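PDB 3GZ5: MutT/nudix family protein from Shewanella oneidensis, which probably regulates transcription of NAD metabolism genes in response to ADP-ribose, joining a Nudix domain to a DNA-binding winged helix. Local coordinates for residues R44-L55 with M139-I149. Residues are numbered along the deposited sequence; the frame is centred on the assembly and turned at random.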
# COMPACT_ATOMS: atom_id res chain seq x y z
N ARG B 44 20.15 -12.42 -13.91
CA ARG B 44 19.26 -12.93 -14.96
C ARG B 44 19.97 -13.86 -15.96
O ARG B 44 20.72 -13.41 -16.84
CB ARG B 44 18.59 -11.78 -15.71
CG ARG B 44 17.53 -11.04 -14.93
CD ARG B 44 16.50 -10.47 -15.89
NE ARG B 44 15.66 -11.54 -16.43
CZ ARG B 44 14.96 -11.44 -17.56
NH1 ARG B 44 14.23 -12.47 -17.98
NH2 ARG B 44 15.01 -10.33 -18.27
N SER B 45 19.73 -15.16 -15.79
CA SER B 45 20.20 -16.20 -16.71
C SER B 45 19.19 -16.41 -17.84
O SER B 45 18.82 -17.56 -18.13
CB SER B 45 20.35 -17.51 -15.95
OG SER B 45 19.09 -17.96 -15.45
N ASN B 46 18.75 -15.31 -18.47
CA ASN B 46 17.54 -15.32 -19.28
C ASN B 46 17.29 -13.99 -19.97
O ASN B 46 17.25 -12.94 -19.33
CB ASN B 46 16.34 -15.64 -18.37
CG ASN B 46 15.42 -16.67 -18.96
OD1 ASN B 46 15.84 -17.56 -19.71
ND2 ASN B 46 14.14 -16.58 -18.62
N HIS B 47 17.14 -14.05 -21.29
CA HIS B 47 16.83 -12.89 -22.15
C HIS B 47 15.37 -12.48 -21.82
O HIS B 47 14.55 -13.35 -21.48
CB HIS B 47 16.94 -13.35 -23.61
CG HIS B 47 17.73 -12.44 -24.52
ND1 HIS B 47 18.92 -12.83 -25.10
CD2 HIS B 47 17.46 -11.21 -25.01
CE1 HIS B 47 19.37 -11.86 -25.89
NE2 HIS B 47 18.50 -10.87 -25.86
N PRO B 48 15.04 -11.17 -21.88
CA PRO B 48 15.83 -9.97 -22.17
C PRO B 48 16.70 -9.56 -20.97
O PRO B 48 16.93 -10.38 -20.08
CB PRO B 48 14.76 -8.91 -22.48
CG PRO B 48 13.59 -9.33 -21.67
CD PRO B 48 13.63 -10.83 -21.59
N PHE B 49 17.17 -8.30 -20.96
CA PHE B 49 18.08 -7.81 -19.90
C PHE B 49 18.93 -8.94 -19.33
O PHE B 49 19.08 -9.09 -18.12
CB PHE B 49 17.30 -7.11 -18.78
CG PHE B 49 16.66 -5.82 -19.18
CD1 PHE B 49 15.29 -5.74 -19.31
CD2 PHE B 49 17.44 -4.69 -19.43
CE1 PHE B 49 14.68 -4.54 -19.68
CE2 PHE B 49 16.84 -3.47 -19.80
CZ PHE B 49 15.45 -3.40 -19.93
N LEU B 50 19.48 -9.75 -20.23
CA LEU B 50 20.24 -10.94 -19.87
C LEU B 50 21.56 -10.58 -19.16
O LEU B 50 22.16 -9.52 -19.43
CB LEU B 50 20.49 -11.78 -21.13
CG LEU B 50 21.65 -12.78 -21.18
CD1 LEU B 50 21.24 -14.12 -20.60
CD2 LEU B 50 22.15 -12.90 -22.63
N GLY B 51 21.97 -11.45 -18.23
CA GLY B 51 23.15 -11.22 -17.39
C GLY B 51 23.08 -10.09 -16.37
O GLY B 51 23.97 -9.97 -15.52
N LEU B 52 22.06 -9.24 -16.45
CA LEU B 52 21.91 -8.13 -15.50
C LEU B 52 21.36 -8.62 -14.16
O LEU B 52 20.73 -9.68 -14.09
CB LEU B 52 21.03 -7.02 -16.09
CG LEU B 52 21.59 -6.26 -17.29
CD1 LEU B 52 20.52 -5.47 -18.01
CD2 LEU B 52 22.71 -5.33 -16.86
N TRP B 53 21.61 -7.86 -13.10
CA TRP B 53 21.03 -8.19 -11.79
C TRP B 53 19.64 -7.60 -11.64
O TRP B 53 19.33 -6.56 -12.22
CB TRP B 53 21.94 -7.76 -10.63
CG TRP B 53 23.21 -8.53 -10.62
CD1 TRP B 53 24.32 -8.26 -11.37
CD2 TRP B 53 23.52 -9.70 -9.86
NE1 TRP B 53 25.30 -9.20 -11.13
CE2 TRP B 53 24.84 -10.09 -10.19
CE3 TRP B 53 22.81 -10.46 -8.91
CZ2 TRP B 53 25.47 -11.20 -9.62
CZ3 TRP B 53 23.44 -11.57 -8.33
CH2 TRP B 53 24.76 -11.93 -8.70
N GLY B 54 18.81 -8.29 -10.88
CA GLY B 54 17.44 -7.84 -10.65
C GLY B 54 16.84 -8.55 -9.47
O GLY B 54 17.44 -9.46 -8.89
N LEU B 55 15.63 -8.14 -9.13
CA LEU B 55 14.89 -8.69 -8.00
C LEU B 55 14.60 -10.18 -8.17
O LEU B 55 14.36 -10.64 -9.31
CB LEU B 55 13.57 -7.93 -7.83
CG LEU B 55 13.66 -6.41 -7.68
CD1 LEU B 55 12.28 -5.75 -7.60
CD2 LEU B 55 14.51 -6.08 -6.47
N MET B 139 23.89 0.59 -10.00
CA MET B 139 23.96 -0.57 -10.91
C MET B 139 22.93 -0.48 -12.04
O MET B 139 21.93 0.25 -11.93
CB MET B 139 23.78 -1.88 -10.14
CG MET B 139 25.05 -2.53 -9.67
SD MET B 139 24.77 -3.71 -8.33
CE MET B 139 24.64 -5.28 -9.20
N PRO B 140 23.19 -1.19 -13.17
CA PRO B 140 22.23 -1.27 -14.25
C PRO B 140 21.29 -2.45 -14.01
O PRO B 140 21.57 -3.59 -14.41
CB PRO B 140 23.11 -1.49 -15.49
CG PRO B 140 24.33 -2.21 -14.97
CD PRO B 140 24.43 -1.94 -13.48
N LEU B 141 20.17 -2.18 -13.33
CA LEU B 141 19.29 -3.28 -12.94
C LEU B 141 18.31 -3.58 -14.06
O LEU B 141 17.85 -2.67 -14.76
CB LEU B 141 18.56 -2.98 -11.63
CG LEU B 141 19.48 -2.71 -10.42
CD1 LEU B 141 18.66 -2.57 -9.16
CD2 LEU B 141 20.53 -3.80 -10.24
N ALA B 142 18.03 -4.87 -14.25
CA ALA B 142 16.99 -5.28 -15.18
C ALA B 142 15.69 -4.46 -15.00
O ALA B 142 15.36 -4.03 -13.89
CB ALA B 142 16.71 -6.77 -15.04
N PHE B 143 15.02 -4.22 -16.12
CA PHE B 143 13.71 -3.60 -16.17
C PHE B 143 13.66 -2.31 -15.38
O PHE B 143 14.51 -1.42 -15.56
CB PHE B 143 12.63 -4.58 -15.70
CG PHE B 143 12.65 -5.91 -16.42
CD1 PHE B 143 12.03 -6.06 -17.66
CD2 PHE B 143 13.23 -7.02 -15.84
CE1 PHE B 143 12.02 -7.29 -18.33
CE2 PHE B 143 13.23 -8.27 -16.50
CZ PHE B 143 12.62 -8.40 -17.74
N ASP B 144 12.66 -2.19 -14.51
CA ASP B 144 12.44 -0.99 -13.72
C ASP B 144 12.73 -1.28 -12.25
O ASP B 144 12.26 -0.56 -11.37
CB ASP B 144 10.99 -0.46 -13.91
CG ASP B 144 9.91 -1.49 -13.48
OD1 ASP B 144 10.24 -2.67 -13.23
OD2 ASP B 144 8.74 -1.10 -13.40
N HIS B 145 13.51 -2.33 -12.01
CA HIS B 145 13.78 -2.83 -10.67
C HIS B 145 14.51 -1.86 -9.73
O HIS B 145 14.30 -1.90 -8.50
CB HIS B 145 14.53 -4.15 -10.74
CG HIS B 145 13.71 -5.29 -11.26
ND1 HIS B 145 14.15 -6.59 -11.25
CD2 HIS B 145 12.48 -5.32 -11.83
CE1 HIS B 145 13.24 -7.37 -11.79
NE2 HIS B 145 12.20 -6.63 -12.13
N LEU B 146 15.33 -0.97 -10.29
CA LEU B 146 15.92 0.09 -9.50
C LEU B 146 14.85 0.97 -8.89
O LEU B 146 14.96 1.40 -7.74
CB LEU B 146 16.88 0.95 -10.33
CG LEU B 146 17.48 2.14 -9.55
CD1 LEU B 146 18.27 1.63 -8.34
CD2 LEU B 146 18.36 3.03 -10.44
N GLN B 147 13.82 1.26 -9.67
CA GLN B 147 12.73 2.12 -9.25
C GLN B 147 11.89 1.45 -8.16
O GLN B 147 11.47 2.12 -7.21
CB GLN B 147 11.88 2.44 -10.47
CG GLN B 147 11.01 3.67 -10.35
CD GLN B 147 10.46 4.09 -11.71
OE1 GLN B 147 11.00 3.70 -12.76
NE2 GLN B 147 9.38 4.88 -11.70
N LEU B 148 11.65 0.15 -8.30
CA LEU B 148 10.98 -0.67 -7.27
C LEU B 148 11.78 -0.71 -5.95
O LEU B 148 11.20 -0.61 -4.87
CB LEU B 148 10.72 -2.09 -7.79
CG LEU B 148 9.68 -2.30 -8.91
CD1 LEU B 148 9.68 -3.73 -9.37
CD2 LEU B 148 8.24 -1.87 -8.50
N ILE B 149 13.10 -0.83 -6.04
CA ILE B 149 14.01 -0.76 -4.87
C ILE B 149 13.91 0.59 -4.15
O ILE B 149 13.72 0.63 -2.92
CB ILE B 149 15.47 -1.17 -5.24
CG1 ILE B 149 15.48 -2.64 -5.62
CG2 ILE B 149 16.46 -0.94 -4.09
CD1 ILE B 149 16.69 -3.10 -6.37
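Leu-55 and His-145 form the tight end of this contact. The backbone N of Leu-55 donates to ND1 of His-145 at 3.0 Å, reaching the nitrogen from outside the imidazole plane, 30° away from it, while its own CD1 lies over one face of the same ring in a CH-pi contact. CG of His-145 stands anti to its carbonyl carbon (chi1 -69°), which presents ND1 to the backbone of residues 54-55. Gly-54 fits at the ring's edge, where a beta carbon would collide with ND1. Beyond the ring, the forked end of Leu-55 divides its packing: CD1 meets CD1 of Leu-148 at 3.7 Å and CD2 meets CG1 of Ile-149, with Val-28 of strand 22-33 closing on this greasy patch. Within the Nudix fold, the contact thus ties the start of helix 145-162 to the loop and short strand that follow strand 36-43 and lead on toward helix 68-80. A backbone bond extends the link, Ala-142 N to Trp-53 O at 2.9 Å, and the small methyl of Ala-142 leaves room for Phe-49 CB and Arg-44 CD, each 3.8 Å from it. The other end faces solvent more, though its groups still touch closely. There an edge of the exposed Phe-49 ring points at the face of Phe-143 in a T-shaped pair, centroids 4.9 Å apart and planes at 64°. Arg-44 crosses Phe-143 at about a right angle, CE2 of the ring over one face of the guanidinium and NH2 3.1 Å from CZ. An alanine in place of Phe-143 would probably leave the edge of Phe-49 without its aromatic face and the guanidinium of Arg-44 freer to turn. At the exposed proline, Leu-52 CD2 lies against Pro-140 O at 3.2 Å, with CG of the proline ring a little farther off.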